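Local atomic coordinates of porphyranase B (Zobellia galactanivorans, PDB entry 3JUU), a protein that cleaves the sulfated red-algal polysaccharide porphyran at the 1,4 linkages between beta-D-galactose and alpha-L-galactose-6-sulfate, releasing mostly disaccharides. Residues G151-D156 / D246-P251; I76-L81 / M240-Y245; Y162-M167 / G194-E199. All blocks are in the same frame, centred on the assembly; numbering follows the deposited sequence.

Interaction 1: residues G151-D156 / D246-P251; sequences GQITND and DWNPVP
Thr154 and Asn155 reach across to the backbone carbonyls of Pro249 and Trp247, tying together two loops of the family 16 glycoside hydrolase jelly roll. Residues 151-156 follow strand 141-150, which carries Glu143 and Glu148, the probable nucleophile and proton donor, while 246-251 lie in the loop that leaves strand 237-242. Both segments are irregular, and they come closest at Thr154 and Asn248, whose CA atoms are 5.4 Å apart.

Two side-chain to backbone hydrogen bonds are clear. The hydroxyl of Thr154 donates from OG1 to Pro249 O at 2.7 Å, meeting the oxygen at a C=O...donor angle of 128° and only 16° out of the carbonyl plane. With OG1 between its own backbone N and carbonyl carbon (chi1 59°), the hydroxyl faces the proline-containing loop. The second bond runs from Asn155 ND2 to Trp247 O, also 2.7 Å, although the position of this ND2 is less certain. The other end of the same amide, OD1, accepts the backbone N-H of Ala157 in an Asx turn, which limits the rotation of the group.

Van der Waals contacts complete the interface. Pro249 lies against the threonine hydroxyl, with CD 3.3 Å from Thr154 OG1. The indole of Trp247 turns to an aromatic cluster, stacked on Tyr245 and edge-to-face with Trp159 and Phe163; its side chain is about 6 Å from that of Glu148, consistent with a place beside the probable substrate site. At the far end, Pro251 CG sits 3.9 Å from Thr154 CG2, and the extended side chain of Gln152 crosses the same proline ring, bringing NE2 to 3.6 Å from Pro251 CG.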
loop_
_atom_site.group_PDB
_atom_site.type_symbol
_atom_site.label_atom_id
_atom_site.label_comp_id
_atom_site.label_asym_id
_atom_site.label_seq_id
_atom_site.Cartn_x
_atom_site.Cartn_y
_atom_site.Cartn_z
ATOM N N GLY A 151 -9.278 8.040 -6.281
ATOM C CA GLY A 151 -9.304 9.440 -6.689
ATOM C C GLY A 151 -10.707 9.873 -7.119
ATOM O O GLY A 151 -10.952 11.079 -7.193
ATOM N N GLN A 152 -11.607 8.937 -7.476
ATOM C CA GLN A 152 -12.921 9.292 -8.011
ATOM C C GLN A 152 -13.905 8.314 -7.421
ATOM O O GLN A 152 -13.766 7.114 -7.619
ATOM C CB GLN A 152 -12.933 9.163 -9.585
ATOM C CG GLN A 152 -14.338 9.486 -10.121
ATOM C CD GLN A 152 -14.399 9.418 -11.672
ATOM O OE1 GLN A 152 -13.374 9.538 -12.328
ATOM N NE2 GLN A 152 -15.585 9.204 -12.228
ATOM N N ILE A 153 -14.876 8.802 -6.656
ATOM C CA ILE A 153 -15.760 7.891 -5.932
ATOM C C ILE A 153 -16.983 7.631 -6.869
ATOM O O ILE A 153 -17.618 8.589 -7.382
ATOM C CB ILE A 153 -16.216 8.565 -4.608
ATOM C CG1 ILE A 153 -15.024 8.584 -3.565
ATOM C CG2 ILE A 153 -17.389 7.779 -4.035
ATOM C CD1 ILE A 153 -15.227 9.740 -2.695
ATOM N N THR A 154 -17.243 6.367 -7.173
ATOM C CA THR A 154 -18.247 5.968 -8.155
ATOM C C THR A 154 -19.401 5.160 -7.528
ATOM O O THR A 154 -20.276 4.705 -8.207
ATOM C CB THR A 154 -17.616 5.130 -9.330
ATOM O OG1 THR A 154 -16.969 3.945 -8.811
ATOM C CG2 THR A 154 -16.610 5.962 -10.083
ATOM N N ASN A 155 -19.372 5.014 -6.225
ATOM C CA ASN A 155 -20.419 4.311 -5.479
ATOM C C ASN A 155 -20.968 5.391 -4.546
ATOM O O ASN A 155 -20.185 6.093 -3.944
ATOM C CB ASN A 155 -19.733 3.266 -4.648
ATOM C CG ASN A 155 -20.703 2.343 -3.921
ATOM O OD1 ASN A 155 -21.881 2.694 -3.718
ATOM N ND2 ASN A 155 -20.204 1.176 -3.471
ATOM N N ASP A 156 -22.285 5.547 -4.408
ATOM C CA ASP A 156 -22.794 6.586 -3.457
ATOM C C ASP A 156 -23.041 6.070 -2.027
ATOM O O ASP A 156 -23.637 6.770 -1.204
ATOM C CB ASP A 156 -24.052 7.298 -3.996
ATOM C CG ASP A 156 -25.196 6.344 -4.240
ATOM O OD1 ASP A 156 -26.218 6.811 -4.807
ATOM O OD2 ASP A 156 -25.083 5.137 -3.867
ATOM N N ASP A 246 -14.101 -3.824 -5.996
ATOM C CA ASP A 246 -15.486 -4.143 -6.390
ATOM C C ASP A 246 -16.465 -3.086 -5.977
ATOM O O ASP A 246 -17.518 -2.899 -6.631
ATOM C CB ASP A 246 -15.883 -5.463 -5.702
ATOM C CG ASP A 246 -15.246 -6.693 -6.389
ATOM O OD1 ASP A 246 -14.527 -6.584 -7.430
ATOM O OD2 ASP A 246 -15.428 -7.766 -5.847
ATOM N N TRP A 247 -16.155 -2.354 -4.888
ATOM C CA TRP A 247 -17.132 -1.420 -4.362
ATOM C C TRP A 247 -17.009 -0.046 -4.991
ATOM O O TRP A 247 -17.790 0.852 -4.648
ATOM C CB TRP A 247 -16.996 -1.321 -2.807
ATOM C CG TRP A 247 -15.576 -1.228 -2.376
ATOM C CD1 TRP A 247 -14.764 -2.244 -2.006
ATOM C CD2 TRP A 247 -14.802 -0.019 -2.224
ATOM N NE1 TRP A 247 -13.542 -1.764 -1.649
ATOM C CE2 TRP A 247 -13.537 -0.405 -1.746
ATOM C CE3 TRP A 247 -15.063 1.311 -2.468
ATOM C CZ2 TRP A 247 -12.506 0.504 -1.502
ATOM C CZ3 TRP A 247 -14.016 2.255 -2.224
ATOM C CH2 TRP A 247 -12.774 1.828 -1.744
ATOM N N ASN A 248 -16.013 0.120 -5.891
ATOM C CA ASN A 248 -15.866 1.375 -6.621
ATOM C C ASN A 248 -15.820 1.050 -8.141
ATOM O O ASN A 248 -14.721 0.947 -8.747
ATOM C CB ASN A 248 -14.589 2.124 -6.158
ATOM C CG ASN A 248 -14.707 3.640 -6.346
ATOM O OD1 ASN A 248 -13.816 4.256 -6.952
ATOM N ND2 ASN A 248 -15.854 4.241 -5.900
ATOM N N PRO A 249 -16.996 0.888 -8.748
ATOM C CA PRO A 249 -17.061 0.362 -10.092
ATOM C C PRO A 249 -16.648 1.340 -11.209
ATOM O O PRO A 249 -16.343 2.511 -10.960
ATOM C CB PRO A 249 -18.582 -0.006 -10.264
ATOM C CG PRO A 249 -19.299 0.845 -9.230
ATOM C CD PRO A 249 -18.336 1.031 -8.124
ATOM N N VAL A 250 -16.672 0.821 -12.432
ATOM C CA VAL A 250 -16.134 1.589 -13.558
ATOM C C VAL A 250 -17.166 2.701 -13.900
ATOM O O VAL A 250 -18.371 2.429 -13.945
ATOM C CB VAL A 250 -16.064 0.646 -14.798
ATOM C CG1 VAL A 250 -15.504 1.467 -16.042
ATOM C CG2 VAL A 250 -15.119 -0.566 -14.529
ATOM N N PRO A 251 -16.729 3.970 -14.105
ATOM C CA PRO A 251 -17.678 5.058 -14.464
ATOM C C PRO A 251 -18.155 4.931 -15.922
ATOM O O PRO A 251 -17.543 4.226 -16.715
ATOM C CB PRO A 251 -16.821 6.353 -14.386
ATOM C CG PRO A 251 -15.476 5.945 -13.809
ATOM C CD PRO A 251 -15.332 4.444 -13.951
#

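Interaction 2: residues I76-L81 / M240-Y245; sequences ITTTML and MVVETY
The CA atoms of Ile76 and Val242, 6.9 Å apart, are the nearest pair across the two segments, on strands 73-87 and 237-242, which are not hydrogen-bonded to each other and meet through their side chains. Ile76 and Val242 point toward each other and slide past one another in opposite directions. The branch methyl CG2 of Ile76 presses against Val242 CG2 at 3.4 Å, closer than usual for two carbons. The other methyl of the valine, CG1, is anti to its backbone N (chi1 167°) and is met by Thr78 CG2 at 3.3 Å, again a tight pair, the two side chains crossing at about a right angle. Val242 is thus wedged between Ile76 and Thr78, one methyl to each. The longer arm of Ile76 reaches farther back along the opposing strand, where CD1 rests 3.4 Å from the backbone oxygen Met240 O and 4.2 Å from Met240 CB. Tyr267 of strand 264-276 and Val99 of strand 90-101 pack on both Ile76 and Met240 and extend the apolar layer. Val241 and Glu243 point the other way, and Glu243, a probable substrate-binding residue just past the strand end, is salt-bridged to Arg57. This alternation is consistent with the GH16 jelly-roll sandwich, where a strand has one side in the core and the other toward the substrate cleft.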
loop_
_atom_site.group_PDB
_atom_site.type_symbol
_atom_site.label_atom_id
_atom_site.label_comp_id
_atom_site.label_asym_id
_atom_site.label_seq_id
_atom_site.Cartn_x
_atom_site.Cartn_y
_atom_site.Cartn_z
ATOM N N ILE A 76 2.907 4.637 -11.112
ATOM C CA ILE A 76 2.038 3.495 -11.471
ATOM C C ILE A 76 0.831 4.118 -12.163
ATOM O O ILE A 76 0.057 4.873 -11.564
ATOM C CB ILE A 76 1.597 2.654 -10.222
ATOM C CG1 ILE A 76 2.838 2.263 -9.379
ATOM C CG2 ILE A 76 0.784 1.400 -10.723
ATOM C CD1 ILE A 76 2.418 1.299 -8.174
ATOM N N THR A 77 0.691 3.813 -13.456
ATOM C CA THR A 77 -0.260 4.562 -14.268
ATOM C C THR A 77 -1.452 3.657 -14.626
ATOM O O THR A 77 -1.253 2.534 -15.098
ATOM C CB THR A 77 0.467 5.019 -15.570
ATOM O OG1 THR A 77 1.501 5.975 -15.240
ATOM C CG2 THR A 77 -0.552 5.727 -16.506
ATOM N N THR A 78 -2.663 4.156 -14.479
ATOM C CA THR A 78 -3.847 3.414 -14.896
ATOM C C THR A 78 -4.125 3.587 -16.384
ATOM O O THR A 78 -3.962 4.707 -16.928
ATOM C CB THR A 78 -5.086 3.887 -14.192
ATOM O OG1 THR A 78 -5.318 5.270 -14.458
ATOM C CG2 THR A 78 -5.056 3.655 -12.624
ATOM N N THR A 79 -4.601 2.513 -17.004
ATOM C CA THR A 79 -4.885 2.534 -18.475
ATOM C C THR A 79 -6.161 1.798 -18.807
ATOM O O THR A 79 -6.735 1.039 -17.963
ATOM C CB THR A 79 -3.728 1.918 -19.306
ATOM O OG1 THR A 79 -3.518 0.557 -18.931
ATOM C CG2 THR A 79 -2.401 2.669 -19.122
ATOM N N MET A 80 -6.675 2.087 -20.002
ATOM C CA MET A 80 -7.712 1.238 -20.575
ATOM C C MET A 80 -6.919 0.158 -21.362
ATOM O O MET A 80 -5.978 0.472 -22.084
ATOM C CB MET A 80 -8.630 2.046 -21.502
ATOM C CG MET A 80 -9.777 1.160 -22.032
ATOM S SD MET A 80 -11.015 0.811 -20.762
ATOM C CE MET A 80 -11.810 2.419 -20.552
ATOM N N LEU A 81 -7.225 -1.122 -21.186
ATOM C CA LEU A 81 -6.517 -2.106 -22.022
ATOM C C LEU A 81 -7.088 -1.911 -23.478
ATOM O O LEU A 81 -8.242 -1.600 -23.670
ATOM C CB LEU A 81 -6.870 -3.520 -21.563
ATOM C CG LEU A 81 -6.538 -3.853 -20.063
ATOM C CD1 LEU A 81 -6.995 -5.324 -19.769
ATOM C CD2 LEU A 81 -5.041 -3.620 -19.764
ATOM N N MET A 240 2.951 -1.674 -3.287
ATOM C CA MET A 240 2.421 -0.411 -3.812
ATOM C C MET A 240 1.576 -0.844 -5.037
ATOM O O MET A 240 2.114 -1.373 -6.042
ATOM C CB MET A 240 3.587 0.533 -4.243
ATOM C CG MET A 240 4.398 1.133 -3.033
ATOM S SD MET A 240 5.770 -0.091 -2.645
ATOM C CE MET A 240 7.005 0.160 -3.924
ATOM N N VAL A 241 0.262 -0.644 -4.951
ATOM C CA VAL A 241 -0.649 -1.337 -5.883
ATOM C C VAL A 241 -1.707 -0.363 -6.309
ATOM O O VAL A 241 -2.245 0.437 -5.495
ATOM C CB VAL A 241 -1.279 -2.615 -5.227
ATOM C CG1 VAL A 241 -2.469 -3.191 -6.086
ATOM C CG2 VAL A 241 -0.156 -3.695 -4.988
ATOM N N VAL A 242 -2.086 -0.481 -7.576
ATOM C CA VAL A 242 -3.138 0.372 -8.145
ATOM C C VAL A 242 -4.090 -0.640 -8.785
ATOM O O VAL A 242 -3.693 -1.375 -9.709
ATOM C CB VAL A 242 -2.526 1.330 -9.241
ATOM C CG1 VAL A 242 -3.702 1.992 -10.077
ATOM C CG2 VAL A 242 -1.652 2.425 -8.565
ATOM N N GLU A 243 -5.318 -0.737 -8.272
ATOM C CA GLU A 243 -6.189 -1.897 -8.600
ATOM C C GLU A 243 -7.618 -1.396 -8.835
ATOM O O GLU A 243 -7.909 -0.211 -8.567
ATOM C CB GLU A 243 -6.225 -2.838 -7.396
ATOM C CG GLU A 243 -7.119 -2.341 -6.273
ATOM C CD GLU A 243 -6.501 -2.634 -4.915
ATOM O OE1 GLU A 243 -6.915 -3.654 -4.309
ATOM O OE2 GLU A 243 -5.635 -1.849 -4.464
ATOM N N THR A 244 -8.533 -2.289 -9.216
ATOM C CA THR A 244 -9.979 -1.929 -9.107
ATOM C C THR A 244 -10.509 -2.602 -7.810
ATOM O O THR A 244 -10.176 -3.758 -7.500
ATOM C CB THR A 244 -10.750 -2.471 -10.353
ATOM O OG1 THR A 244 -10.332 -3.841 -10.545
ATOM C CG2 THR A 244 -10.352 -1.639 -11.649
ATOM N N TYR A 245 -11.311 -1.862 -7.077
ATOM C CA TYR A 245 -12.083 -2.414 -5.966
ATOM C C TYR A 245 -13.520 -2.703 -6.432
ATOM O O TYR A 245 -14.092 -1.926 -7.156
ATOM C CB TYR A 245 -12.226 -1.300 -4.922
ATOM C CG TYR A 245 -10.974 -0.970 -4.181
ATOM C CD1 TYR A 245 -10.292 -1.919 -3.452
ATOM C CD2 TYR A 245 -10.535 0.381 -4.123
ATOM C CE1 TYR A 245 -9.159 -1.562 -2.632
ATOM C CE2 TYR A 245 -9.464 0.720 -3.320
ATOM C CZ TYR A 245 -8.763 -0.249 -2.622
ATOM O OH TYR A 245 -7.694 0.174 -1.840
#

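Interaction 3: residues Y162-M167 / G194-E199; sequences YFDQTM and GGKAYE
Lys196 NZ is gripped by two acceptors of the facing segment, Asp164 OD2 and Gln165 OE1. The bond to Gln165 OE1 measures 2.8 Å. That to Asp164 OD2, at 2.9 Å, is a salt bridge in which the ammonium comes from above the carboxylate plane, 42° out of it. A bend in the lysine chain (chi2 -72°) turns CD toward the carboxylate, while Lys196 CB lies over one face of the Tyr198 ring, toward its rim. A water donates to Asp164 OD2 at 2.6 Å, giving this oxygen a second partner. Between the backbones, Ala197 N donates to Asp164 O at 2.9 Å, nearly straight with an angle of 164° at the hydrogen. Another water links Gln165 O to Gly194 N. Gly195 O is buried here without a hydrogen-bond partner, and has the C-H of Gln165 CA nearby, at a CA-to-O distance of 3.4 Å. The contact closes the ends of two neighbouring antiparallel strands: 166-174 starts within the first segment and 185-192 ends just before the second, while Ala197 packs against Ser149 of strand 141-150.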
loop_
_atom_site.group_PDB
_atom_site.type_symbol
_atom_site.label_atom_id
_atom_site.label_comp_id
_atom_site.label_asym_id
_atom_site.label_seq_id
_atom_site.Cartn_x
_atom_site.Cartn_y
_atom_site.Cartn_z
ATOM N N TYR A 162 -16.148 9.903 1.713
ATOM C CA TYR A 162 -14.905 10.721 1.892
ATOM C C TYR A 162 -13.642 9.954 1.671
ATOM O O TYR A 162 -12.567 10.431 2.092
ATOM C CB TYR A 162 -14.820 11.289 3.319
ATOM C CG TYR A 162 -16.014 12.130 3.609
ATOM C CD1 TYR A 162 -16.237 13.313 2.881
ATOM C CD2 TYR A 162 -16.925 11.764 4.635
ATOM C CE1 TYR A 162 -17.344 14.129 3.160
ATOM C CE2 TYR A 162 -18.009 12.575 4.929
ATOM C CZ TYR A 162 -18.223 13.732 4.165
ATOM O OH TYR A 162 -19.302 14.524 4.419
ATOM N N PHE A 163 -13.751 8.789 1.028
ATOM C CA PHE A 163 -12.604 7.898 0.877
ATOM C C PHE A 163 -11.420 8.537 0.123
ATOM O O PHE A 163 -10.280 8.056 0.271
ATOM C CB PHE A 163 -13.036 6.568 0.205
ATOM C CG PHE A 163 -12.135 5.423 0.481
ATOM C CD1 PHE A 163 -12.270 4.729 1.694
ATOM C CD2 PHE A 163 -11.149 5.001 -0.428
ATOM C CE1 PHE A 163 -11.450 3.650 1.999
ATOM C CE2 PHE A 163 -10.340 3.920 -0.124
ATOM C CZ PHE A 163 -10.484 3.252 1.098
ATOM N N ASP A 164 -11.693 9.553 -0.692
ATOM C CA ASP A 164 -10.682 10.233 -1.488
ATOM C C ASP A 164 -9.979 11.389 -0.754
ATOM O O ASP A 164 -9.173 12.125 -1.369
ATOM C CB ASP A 164 -11.355 10.794 -2.777
ATOM C CG ASP A 164 -12.496 11.830 -2.497
ATOM O OD1 ASP A 164 -12.995 11.942 -1.355
ATOM O OD2 ASP A 164 -12.928 12.474 -3.482
ATOM N N GLN A 165 -10.333 11.627 0.509
ATOM C CA GLN A 165 -9.711 12.726 1.243
ATOM C C GLN A 165 -9.292 12.314 2.653
ATOM O O GLN A 165 -9.178 13.162 3.488
ATOM C CB GLN A 165 -10.613 13.953 1.272
ATOM C CG GLN A 165 -12.010 13.687 1.763
ATOM C CD GLN A 165 -12.903 14.908 1.483
ATOM O OE1 GLN A 165 -12.937 15.410 0.367
ATOM N NE2 GLN A 165 -13.541 15.422 2.510
ATOM N N THR A 166 -9.045 11.025 2.867
ATOM C CA THR A 166 -8.674 10.530 4.167
ATOM C C THR A 166 -7.436 9.614 4.065
ATOM O O THR A 166 -7.148 9.025 3.012
ATOM C CB THR A 166 -9.885 9.802 4.804
ATOM O OG1 THR A 166 -10.439 8.955 3.811
ATOM C CG2 THR A 166 -11.043 10.811 5.143
ATOM N N MET A 167 -6.726 9.458 5.169
ATOM C CA MET A 167 -5.828 8.300 5.309
ATOM C C MET A 167 -6.648 7.149 5.885
ATOM O O MET A 167 -7.173 7.218 6.999
ATOM C CB MET A 167 -4.648 8.630 6.258
ATOM C CG MET A 167 -3.625 7.491 6.291
ATOM S SD MET A 167 -2.275 8.041 7.424
ATOM C CE MET A 167 -1.297 6.572 7.548
ATOM N N GLY A 194 -6.925 16.652 4.866
ATOM C CA GLY A 194 -6.894 18.123 4.680
ATOM C C GLY A 194 -7.058 18.541 3.201
ATOM O O GLY A 194 -6.930 19.729 2.873
ATOM N N GLY A 195 -7.314 17.588 2.318
ATOM C CA GLY A 195 -7.395 17.855 0.859
ATOM C C GLY A 195 -7.633 16.489 0.201
ATOM O O GLY A 195 -7.656 15.431 0.909
ATOM N N LYS A 196 -7.759 16.453 -1.129
ATOM C CA LYS A 196 -7.868 15.143 -1.810
ATOM C C LYS A 196 -6.524 14.449 -1.873
ATOM O O LYS A 196 -5.476 15.081 -1.998
ATOM C CB LYS A 196 -8.453 15.285 -3.254
ATOM C CG LYS A 196 -9.812 16.058 -3.369
ATOM C CD LYS A 196 -10.948 15.220 -2.810
ATOM C CE LYS A 196 -12.344 15.877 -3.127
ATOM N NZ LYS A 196 -13.315 15.086 -2.353
ATOM N N ALA A 197 -6.542 13.123 -1.845
ATOM C CA ALA A 197 -5.332 12.377 -1.898
ATOM C C ALA A 197 -4.559 12.595 -3.189
ATOM O O ALA A 197 -3.314 12.425 -3.197
ATOM C CB ALA A 197 -5.630 10.843 -1.716
ATOM N N TYR A 198 -5.292 12.890 -4.280
ATOM C CA TYR A 198 -4.621 13.173 -5.557
ATOM C C TYR A 198 -4.128 14.607 -5.696
ATOM O O TYR A 198 -3.473 14.923 -6.713
ATOM C CB TYR A 198 -5.537 12.868 -6.786
ATOM C CG TYR A 198 -6.862 13.617 -6.773
ATOM C CD1 TYR A 198 -6.957 14.989 -7.194
ATOM C CD2 TYR A 198 -8.029 12.962 -6.312
ATOM C CE1 TYR A 198 -8.228 15.661 -7.168
ATOM C CE2 TYR A 198 -9.266 13.620 -6.284
ATOM C CZ TYR A 198 -9.332 14.955 -6.692
ATOM O OH TYR A 198 -10.570 15.546 -6.661
ATOM N N GLU A 199 -4.458 15.489 -4.754
ATOM C CA GLU A 199 -4.085 16.941 -4.924
ATOM C C GLU A 199 -2.673 17.234 -4.457
ATOM O O GLU A 199 -1.997 18.149 -4.999
ATOM C CB GLU A 199 -5.026 17.867 -4.155
ATOM C CG GLU A 199 -6.328 18.050 -4.814
ATOM C CD GLU A 199 -7.409 18.786 -3.990
ATOM O OE1 GLU A 199 -7.392 18.876 -2.683
ATOM O OE2 GLU A 199 -8.370 19.196 -4.713
HETATM O O HOH W 1 -12.694 12.891 -6.029
HETATM O O HOH W 2 -7.956 11.138 -3.752
HETATM O O HOH W 3 -9.707 15.716 4.497
#

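Overall arrangement
Interaction 2 is the core contact, made of methyl groups meeting between strands of the sandwich, whereas interactions 1 and 3 tie down loops with polar bonds. Their chemistry also differs: interaction 1, at the surface, pairs uncharged side chains with backbone carbonyls, while the partly buried interaction 3 adds a salt bridge and ordered water. Residues 240-245 run directly into 246-251, so adjoining segments of one chain path serve interactions 2 and 1, leading from the core to the surface. Interaction 3 touches interaction 1 where Gly151 O packs against the Tyr198 ring and Ile153 CD1 on Asp164; in sequence it is nested within the loops closed by both other contacts.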